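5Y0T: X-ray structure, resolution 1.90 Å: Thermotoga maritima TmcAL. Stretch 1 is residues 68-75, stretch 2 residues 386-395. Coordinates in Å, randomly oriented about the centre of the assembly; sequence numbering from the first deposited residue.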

# COMPACT_ATOMS: atom_id res chain seq x y z
N LEU A 68 23.63 18.05 -0.98
CA LEU A 68 22.36 18.28 -0.28
C LEU A 68 21.29 17.42 -0.91
O LEU A 68 21.34 17.16 -2.11
N GLU A 69 20.32 16.97 -0.12
CA GLU A 69 19.17 16.29 -0.73
C GLU A 69 18.10 17.30 -1.17
O GLU A 69 17.71 18.18 -0.40
N LEU A 70 17.65 17.17 -2.41
CA LEU A 70 16.45 17.87 -2.87
C LEU A 70 15.27 17.09 -2.30
O LEU A 70 15.10 15.92 -2.62
N PRO A 71 14.46 17.72 -1.42
CA PRO A 71 13.40 16.92 -0.78
C PRO A 71 12.48 16.24 -1.79
O PRO A 71 12.22 16.80 -2.86
N VAL A 72 12.00 15.06 -1.43
CA VAL A 72 11.16 14.24 -2.31
C VAL A 72 9.99 15.01 -2.93
O VAL A 72 9.64 14.81 -4.09
N VAL A 73 9.38 15.89 -2.15
CA VAL A 73 8.21 16.60 -2.64
C VAL A 73 8.54 17.46 -3.87
O VAL A 73 7.66 17.72 -4.69
N PHE A 74 9.78 17.95 -3.97
CA PHE A 74 10.28 18.62 -5.19
C PHE A 74 10.93 17.69 -6.20
O PHE A 74 10.74 17.85 -7.41
N ALA A 75 11.73 16.75 -5.71
CA ALA A 75 12.51 15.86 -6.59
C ALA A 75 11.64 15.06 -7.56
O ALA A 75 12.09 14.69 -8.65
N GLU A 386 6.24 17.37 7.83
CA GLU A 386 5.66 16.63 6.70
C GLU A 386 6.67 16.38 5.58
O GLU A 386 6.74 15.27 5.04
N GLN A 387 7.46 17.39 5.25
CA GLN A 387 8.45 17.23 4.21
C GLN A 387 9.48 16.17 4.58
O GLN A 387 9.77 15.27 3.78
N ILE A 388 10.04 16.26 5.79
CA ILE A 388 11.15 15.37 6.13
C ILE A 388 10.62 13.94 6.39
O ILE A 388 11.32 12.96 6.10
N ASP A 389 9.38 13.83 6.87
CA ASP A 389 8.73 12.53 7.02
C ASP A 389 8.60 11.83 5.65
O ASP A 389 8.80 10.61 5.54
N LEU A 390 8.30 12.60 4.62
CA LEU A 390 8.23 12.06 3.26
C LEU A 390 9.61 11.60 2.79
O LEU A 390 9.74 10.51 2.21
N ASP A 391 10.65 12.39 3.07
CA ASP A 391 12.01 11.97 2.71
C ASP A 391 12.39 10.62 3.34
O ASP A 391 12.94 9.74 2.67
N VAL A 392 12.06 10.47 4.61
CA VAL A 392 12.35 9.23 5.37
C VAL A 392 11.52 8.05 4.86
O VAL A 392 12.03 6.94 4.68
N LYS A 393 10.24 8.32 4.60
CA LYS A 393 9.32 7.30 4.11
C LYS A 393 9.79 6.77 2.74
O LYS A 393 9.76 5.56 2.49
N ALA A 394 10.23 7.68 1.88
CA ALA A 394 10.71 7.27 0.56
C ALA A 394 11.92 6.35 0.67
O ALA A 394 12.02 5.35 -0.04
N THR A 395 12.84 6.71 1.56
CA THR A 395 14.02 5.87 1.81
C THR A 395 13.63 4.50 2.34
O THR A 395 14.16 3.47 1.90

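The first turn of a helix leaves its backbone amides without intrahelical acceptors, and a buried carboxylate borrowed from a distant part of the chain can supply what is missing. The contact between residues 68-75 and 386-395 of Thermotoga maritima TmcAL is a compact example. A strand leads through Pro-71, the N-cap residue, into a short helix beginning at Val-72, and this junction lies against a long helix more than 300 residues away in sequence. The two backbones come nearest at Val-72 and Asp-391, whose CA atoms are 5.6 Å apart.

Asp-391 is the polar centre. Its CA-to-CB bond points sideways, but chi1 in the m well (-70°) carries the carboxylate across to the other stretch. There Asp-391 OD1 accepts a hydrogen bond from Val-72 N at 2.8 Å, with an N-H...O angle of 164°. Asp-391 OD1 also lies 3.5 Å from Pro-71 CA and 3.3 Å from Val-72 CG2, so it is seated closely against the start of the helix. The next amide is served through solvent: water 3 accepts from Val-73 N (3.1 Å) and donates to Gln-387 O (2.9 Å) and to Asp-391 OD1 (2.8 Å). From Phe-74 onward the helix provides for itself, since Phe-74 N and Ala-75 N both donate to Pro-71 O.

Burying a second carboxylate nearby has a price, and water helps to meet it. Glu-69 points toward the long helix with chi1 and chi2 both t, an extended chain that brings OE2 to 4.2 Å from Asp-391 OD1 without any direct hydrogen bond between them. Two waters bridge the residues instead. Water 2 donates to Glu-69 OE1 (2.7 Å) and Asp-391 OD2 (2.8 Å), while water 1 donates to Glu-69 OE2 (2.7 Å) and to the backbone Asp-391 O (2.8 Å). Each like-charged group thus faces donated protons.

Around this polar core the apolar side chains close in. Val-72, chi1 t, points toward the partner and spreads its two methyls over successive turns: CG1 meets Leu-390 CG at 3.8 Å, and CG2 meets Ala-394 CB at 3.7 Å. Leu-390 adopts the t,p rotamer, which also places CD2 4.0 Å from Val-73 CB and 3.8 Å from Val-73 N. Val-73 is in the p rotamer, with CG1 4.3 Å from Gln-387 CG.

Gln-387 and Phe-74 show how a sideways start can still end in contact. Gln-387, with chi1 m and chi2 t, extends so that NE2 reaches within 4.1 Å of Phe-74 CZ, approaching the ring obliquely; its amide is hydrogen-bonded elsewhere in the structure. Phe-74, chi1 m, also starts sideways, but the end of its ring comes nearer. By contrast, Ile-388 and Val-392 point away from this contact, which fits a helix whose contacting residues are Gln-387, Leu-390, Asp-391 and Ala-394, and so does Leu-70 in the other stretch.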

# COMPACT_ATOMS: atom_id res chain seq x y z
CB LEU A 68 21.95 19.75 -0.37
CG LEU A 68 23.08 20.76 -0.18
CD1 LEU A 68 22.59 22.21 -0.41
CD2 LEU A 68 23.66 20.60 1.20
CB GLU A 69 18.53 15.27 0.23
CG GLU A 69 17.39 14.53 -0.45
CD GLU A 69 16.82 13.38 0.37
OE1 GLU A 69 17.28 13.14 1.51
OE2 GLU A 69 15.88 12.72 -0.14
CB LEU A 70 16.41 17.91 -4.40
CG LEU A 70 15.15 18.50 -5.08
CD1 LEU A 70 14.98 19.95 -4.68
CD2 LEU A 70 15.23 18.37 -6.59
CB PRO A 71 12.64 17.96 0.06
CG PRO A 71 13.76 18.91 0.49
CD PRO A 71 14.59 19.05 -0.81
CB VAL A 72 10.58 13.01 -1.55
CG1 VAL A 72 9.56 12.26 -2.41
CG2 VAL A 72 11.72 12.09 -1.09
CB VAL A 73 7.58 17.47 -1.51
CG1 VAL A 73 8.55 18.59 -1.05
CG2 VAL A 73 6.23 18.02 -1.95
CB PHE A 74 11.25 19.74 -4.81
CG PHE A 74 10.68 20.68 -3.79
CD1 PHE A 74 9.64 21.53 -4.14
CD2 PHE A 74 11.13 20.66 -2.47
CE1 PHE A 74 9.07 22.38 -3.19
CE2 PHE A 74 10.57 21.52 -1.52
CZ PHE A 74 9.54 22.37 -1.89
CB ALA A 75 13.38 14.90 -5.73
CB GLU A 386 4.42 17.35 6.14
CG GLU A 386 3.29 17.37 7.16
CD GLU A 386 2.00 18.03 6.67
OE1 GLU A 386 1.95 18.45 5.50
OE2 GLU A 386 1.05 18.11 7.46
CB GLN A 387 9.15 18.58 3.91
CG GLN A 387 8.27 19.57 3.16
CD GLN A 387 8.95 20.91 2.92
OE1 GLN A 387 9.99 21.22 3.51
NE2 GLN A 387 8.37 21.72 2.03
CB ILE A 388 11.97 15.91 7.33
CG1 ILE A 388 13.41 15.40 7.27
CG2 ILE A 388 11.30 15.60 8.70
CD1 ILE A 388 14.37 16.20 8.17
CB ASP A 389 7.36 12.68 7.67
CG ASP A 389 6.56 11.38 7.67
OD1 ASP A 389 6.88 10.50 8.50
OD2 ASP A 389 5.65 11.23 6.84
CB LEU A 390 7.64 13.10 2.30
CG LEU A 390 7.62 12.70 0.82
CD1 LEU A 390 6.88 11.35 0.61
CD2 LEU A 390 7.00 13.79 -0.02
CB ASP A 391 13.04 13.04 3.12
CG ASP A 391 12.95 14.31 2.27
OD1 ASP A 391 12.23 14.30 1.25
OD2 ASP A 391 13.59 15.32 2.65
CB VAL A 392 12.08 9.44 6.87
CG1 VAL A 392 12.14 8.11 7.64
CG2 VAL A 392 13.08 10.44 7.44
CB LYS A 393 7.90 7.87 4.02
CG LYS A 393 6.92 7.01 3.21
CD LYS A 393 5.46 7.41 3.47
CE LYS A 393 5.13 8.81 2.97
NZ LYS A 393 3.74 9.24 3.36
CB ALA A 394 11.05 8.50 -0.29
CB THR A 395 14.99 6.56 2.83
OG1 THR A 395 15.38 7.83 2.31
CG2 THR A 395 16.25 5.74 3.05
O HOH W 1 14.58 10.43 0.51
O HOH W 2 16.18 14.55 3.51
O HOH W 3 9.85 15.79 0.95